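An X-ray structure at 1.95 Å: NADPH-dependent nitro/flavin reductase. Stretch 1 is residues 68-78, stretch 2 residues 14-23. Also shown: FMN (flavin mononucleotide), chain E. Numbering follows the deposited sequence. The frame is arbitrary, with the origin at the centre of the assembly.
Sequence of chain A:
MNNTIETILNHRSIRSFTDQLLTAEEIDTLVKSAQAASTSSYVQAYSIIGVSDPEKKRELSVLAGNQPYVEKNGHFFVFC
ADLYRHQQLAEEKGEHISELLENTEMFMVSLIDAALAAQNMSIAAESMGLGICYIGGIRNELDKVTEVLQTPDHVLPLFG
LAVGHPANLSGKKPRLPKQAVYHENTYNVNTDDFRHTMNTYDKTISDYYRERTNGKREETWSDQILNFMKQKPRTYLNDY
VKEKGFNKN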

# COMPACT_ATOMS: atom_id res chain seq x y z
N PRO A 68 -13.93 5.15 18.81
CA PRO A 68 -13.61 6.41 19.53
C PRO A 68 -12.24 7.02 19.30
O PRO A 68 -12.06 8.23 19.45
CB PRO A 68 -13.84 6.05 21.01
CG PRO A 68 -13.70 4.56 21.06
CD PRO A 68 -14.27 4.08 19.76
N TYR A 69 -11.27 6.19 18.94
CA TYR A 69 -9.90 6.57 18.64
C TYR A 69 -9.78 7.31 17.29
O TYR A 69 -8.70 7.78 16.95
CB TYR A 69 -8.95 5.37 18.77
CG TYR A 69 -9.54 4.05 18.31
CD1 TYR A 69 -9.26 3.54 17.04
CD2 TYR A 69 -10.36 3.29 19.15
CE1 TYR A 69 -9.79 2.32 16.61
CE2 TYR A 69 -10.91 2.08 18.73
CZ TYR A 69 -10.62 1.60 17.46
OH TYR A 69 -11.14 0.39 17.07
N VAL A 70 -10.90 7.50 16.59
CA VAL A 70 -10.99 8.30 15.35
C VAL A 70 -11.22 9.75 15.82
O VAL A 70 -10.67 10.68 15.23
CB VAL A 70 -12.15 7.79 14.44
CG1 VAL A 70 -12.52 8.82 13.36
CG2 VAL A 70 -11.80 6.45 13.80
N GLU A 71 -12.03 9.95 16.90
CA GLU A 71 -12.29 11.30 17.46
C GLU A 71 -11.18 11.69 18.39
O GLU A 71 -10.73 12.84 18.34
CB GLU A 71 -13.58 11.35 18.30
CG GLU A 71 -14.88 11.34 17.55
CD GLU A 71 -16.06 11.69 18.43
OE1 GLU A 71 -16.85 10.77 18.74
OE2 GLU A 71 -16.21 12.87 18.81
N LYS A 72 -10.82 10.79 19.33
CA LYS A 72 -9.81 11.07 20.36
C LYS A 72 -8.45 10.58 19.92
O LYS A 72 -8.10 9.41 20.12
CB LYS A 72 -10.20 10.43 21.71
CG LYS A 72 -9.37 10.95 22.89
CD LYS A 72 -9.68 10.21 24.20
CE LYS A 72 -9.21 10.96 25.42
NZ LYS A 72 -7.73 11.06 25.48
N ASN A 73 -7.66 11.51 19.35
CA ASN A 73 -6.29 11.26 18.87
C ASN A 73 -5.57 12.61 18.69
O ASN A 73 -6.17 13.66 18.93
CB ASN A 73 -6.33 10.43 17.55
CG ASN A 73 -7.16 11.05 16.45
OD1 ASN A 73 -7.10 12.26 16.21
ND2 ASN A 73 -8.00 10.25 15.79
N GLY A 74 -4.33 12.59 18.23
CA GLY A 74 -3.53 13.79 17.98
C GLY A 74 -3.88 14.47 16.67
O GLY A 74 -3.68 15.68 16.52
N HIS A 75 -4.35 13.66 15.68
CA HIS A 75 -4.80 14.09 14.35
C HIS A 75 -5.38 12.89 13.63
O HIS A 75 -4.91 11.76 13.87
CB HIS A 75 -3.63 14.67 13.51
CG HIS A 75 -4.07 15.61 12.42
ND1 HIS A 75 -4.85 16.72 12.70
CD2 HIS A 75 -3.78 15.61 11.10
CE1 HIS A 75 -5.03 17.34 11.55
NE2 HIS A 75 -4.40 16.72 10.56
N PHE A 76 -6.38 13.11 12.76
CA PHE A 76 -6.95 12.02 11.97
C PHE A 76 -6.71 12.29 10.48
O PHE A 76 -7.19 13.30 9.95
CB PHE A 76 -8.44 11.80 12.28
CG PHE A 76 -9.02 10.56 11.64
CD1 PHE A 76 -8.56 9.29 11.98
CD2 PHE A 76 -10.05 10.65 10.69
CE1 PHE A 76 -9.10 8.15 11.37
CE2 PHE A 76 -10.58 9.52 10.10
CZ PHE A 76 -10.12 8.27 10.45
N PHE A 77 -5.94 11.42 9.83
CA PHE A 77 -5.62 11.54 8.41
C PHE A 77 -6.50 10.61 7.59
O PHE A 77 -6.70 9.47 7.99
CB PHE A 77 -4.14 11.20 8.14
CG PHE A 77 -3.12 12.08 8.83
CD1 PHE A 77 -2.57 13.19 8.18
CD2 PHE A 77 -2.64 11.76 10.10
CE1 PHE A 77 -1.57 13.96 8.79
CE2 PHE A 77 -1.67 12.56 10.73
CZ PHE A 77 -1.13 13.64 10.06
N VAL A 78 -7.00 11.08 6.44
CA VAL A 78 -7.77 10.20 5.55
C VAL A 78 -6.97 10.07 4.25
O VAL A 78 -6.73 11.08 3.57
CB VAL A 78 -9.26 10.60 5.31
CG1 VAL A 78 -9.93 9.63 4.33
CG2 VAL A 78 -10.02 10.63 6.64
N1 FMN E . -8.24 -1.43 13.39
C2 FMN E . -9.36 -0.89 13.94
O2 FMN E . -9.51 -0.86 15.18
N3 FMN E . -10.34 -0.37 13.15
C4 FMN E . -10.33 -0.28 11.78
O4 FMN E . -11.25 0.22 11.12
C4A FMN E . -9.12 -0.83 11.13
N5 FMN E . -8.98 -0.75 9.83
C5A FMN E . -7.74 -1.15 9.29
C6 FMN E . -7.54 -0.94 7.90
C7 FMN E . -6.31 -1.21 7.31
C7M FMN E . -6.10 -0.88 5.84
C8 FMN E . -5.26 -1.82 8.10
C8M FMN E . -3.95 -2.19 7.49
C9 FMN E . -5.45 -2.06 9.49
C9A FMN E . -6.68 -1.75 10.11
N10 FMN E . -6.91 -1.87 11.50
C10 FMN E . -8.05 -1.41 12.08
C1' FMN E . -5.85 -2.44 12.36
C2' FMN E . -5.81 -3.96 12.19
O2' FMN E . -6.88 -4.46 12.89
C3' FMN E . -4.52 -4.45 12.84
O3' FMN E . -3.42 -3.87 12.07
C4' FMN E . -4.44 -6.04 12.91
O4' FMN E . -5.33 -6.46 13.96
C5' FMN E . -3.01 -6.46 13.36
O5' FMN E . -2.78 -5.85 14.66
P FMN E . -1.47 -4.95 14.96
O1P FMN E . -0.23 -5.78 14.77
O2P FMN E . -1.81 -4.50 16.37
O3P FMN E . -1.63 -3.75 14.02
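Stretch 2 14-23: IRSFTDQLLT

Stretch 2, without regular helix or strand, is mostly extended, with breaks at Arg15 and Asp19, and runs along stretch 1 in the same sequence order: Arg15 lies by Tyr69, Phe17 by Asn73 and Leu21 by Gly74, where the CA atoms come within 3.9 Å. Polar groups meet mostly through main-chain acceptors. Leu22 N donates to Gly74 O at 2.9 Å, almost linearly, and Leu21 CA also approaches Gly74 O at 3.5 Å. The absence of a side chain at Gly74 matters here, since a CB would clash with Leu22 CD2. Lys72, largely extended, brings NZ to Phe17 O at 2.7 Å, and a water accepts from Phe17 N and donates to Lys72 O, so both main-chain polar atoms of Phe17 are satisfied at this contact. Asn73 works inside its own loop: ND2 donates to Tyr69 O at 2.8 Å and, weakly, to Val70 O, while OD1 is satisfied elsewhere in the structure. Asn73 CB packs against Phe17 CD2 at 3.7 Å. Arg15 CB lies over one face of the Tyr69 ring, 3.7 Å from its centroid. Both side chains then serve the flavin: Arg15 NE and Tyr69 OH donate to FMN O2 at 2.7 and 2.8 Å, and Arg15 NH2 reaches FMN N1 at 3.1 Å. Farther along, Leu22 CD1 meets the Phe77 ring edge, 4.2 Å from Phe77 CE2.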

# COMPACT_ATOMS: atom_id res chain seq x y z
N ILE A 14 -2.47 1.24 18.09
CA ILE A 14 -2.77 1.93 19.34
C ILE A 14 -4.20 2.48 19.20
O ILE A 14 -4.52 3.20 18.25
CB ILE A 14 -1.71 3.03 19.64
CG1 ILE A 14 -0.30 2.42 19.88
CG2 ILE A 14 -2.16 3.95 20.79
CD1 ILE A 14 -0.14 1.41 21.10
N ARG A 15 -5.05 2.09 20.15
CA ARG A 15 -6.45 2.50 20.09
C ARG A 15 -6.85 3.34 21.31
O ARG A 15 -8.03 3.58 21.54
CB ARG A 15 -7.35 1.26 19.93
CG ARG A 15 -7.15 0.55 18.60
CD ARG A 15 -8.04 -0.68 18.50
NE ARG A 15 -7.86 -1.36 17.22
CZ ARG A 15 -6.95 -2.30 16.98
NH1 ARG A 15 -6.15 -2.72 17.96
NH2 ARG A 15 -6.87 -2.87 15.79
N SER A 16 -5.85 3.80 22.08
CA SER A 16 -6.08 4.63 23.25
C SER A 16 -5.03 5.73 23.24
O SER A 16 -3.84 5.47 23.41
CB SER A 16 -6.02 3.80 24.53
OG SER A 16 -6.31 4.62 25.65
N PHE A 17 -5.48 6.95 23.01
CA PHE A 17 -4.60 8.11 22.91
C PHE A 17 -4.91 9.16 23.93
O PHE A 17 -6.05 9.26 24.36
CB PHE A 17 -4.75 8.76 21.51
CG PHE A 17 -4.39 7.89 20.34
CD1 PHE A 17 -3.05 7.62 20.03
CD2 PHE A 17 -5.38 7.40 19.49
CE1 PHE A 17 -2.71 6.88 18.89
CE2 PHE A 17 -5.04 6.63 18.37
CZ PHE A 17 -3.71 6.38 18.07
N THR A 18 -3.93 10.02 24.25
CA THR A 18 -4.17 11.17 25.15
C THR A 18 -4.84 12.26 24.29
O THR A 18 -4.86 12.13 23.07
CB THR A 18 -2.85 11.72 25.70
OG1 THR A 18 -2.14 12.39 24.65
CG2 THR A 18 -1.98 10.64 26.37
N ASP A 19 -5.30 13.36 24.92
CA ASP A 19 -5.93 14.46 24.20
C ASP A 19 -4.90 15.43 23.56
O ASP A 19 -5.31 16.41 22.94
CB ASP A 19 -6.92 15.22 25.12
CG ASP A 19 -6.33 15.79 26.41
OD1 ASP A 19 -5.10 15.61 26.64
OD2 ASP A 19 -7.10 16.38 27.20
N GLN A 20 -3.59 15.15 23.71
CA GLN A 20 -2.52 16.01 23.18
C GLN A 20 -2.51 15.99 21.65
O GLN A 20 -2.23 14.94 21.05
CB GLN A 20 -1.15 15.62 23.73
CG GLN A 20 -0.06 16.64 23.41
CD GLN A 20 1.32 16.24 23.90
OE1 GLN A 20 1.49 15.27 24.64
NE2 GLN A 20 2.34 16.96 23.46
N LEU A 21 -2.79 17.13 21.02
CA LEU A 21 -2.82 17.23 19.57
C LEU A 21 -1.41 17.21 18.98
O LEU A 21 -0.45 17.59 19.65
CB LEU A 21 -3.60 18.47 19.08
CG LEU A 21 -5.06 18.66 19.57
CD1 LEU A 21 -5.56 20.04 19.24
CD2 LEU A 21 -6.00 17.61 19.00
N LEU A 22 -1.29 16.75 17.72
CA LEU A 22 -0.02 16.78 17.01
C LEU A 22 0.26 18.24 16.71
O LEU A 22 -0.67 19.01 16.45
CB LEU A 22 -0.11 16.02 15.68
CG LEU A 22 -0.40 14.50 15.76
CD1 LEU A 22 -0.07 13.84 14.43
CD2 LEU A 22 0.40 13.81 16.89
N THR A 23 1.54 18.62 16.74
CA THR A 23 1.94 19.99 16.40
C THR A 23 1.95 20.14 14.88
O THR A 23 1.95 19.13 14.15
CB THR A 23 3.32 20.31 17.01
OG1 THR A 23 4.31 19.53 16.35
CG2 THR A 23 3.36 20.06 18.52
O HOH W 1 -8.34 7.56 22.01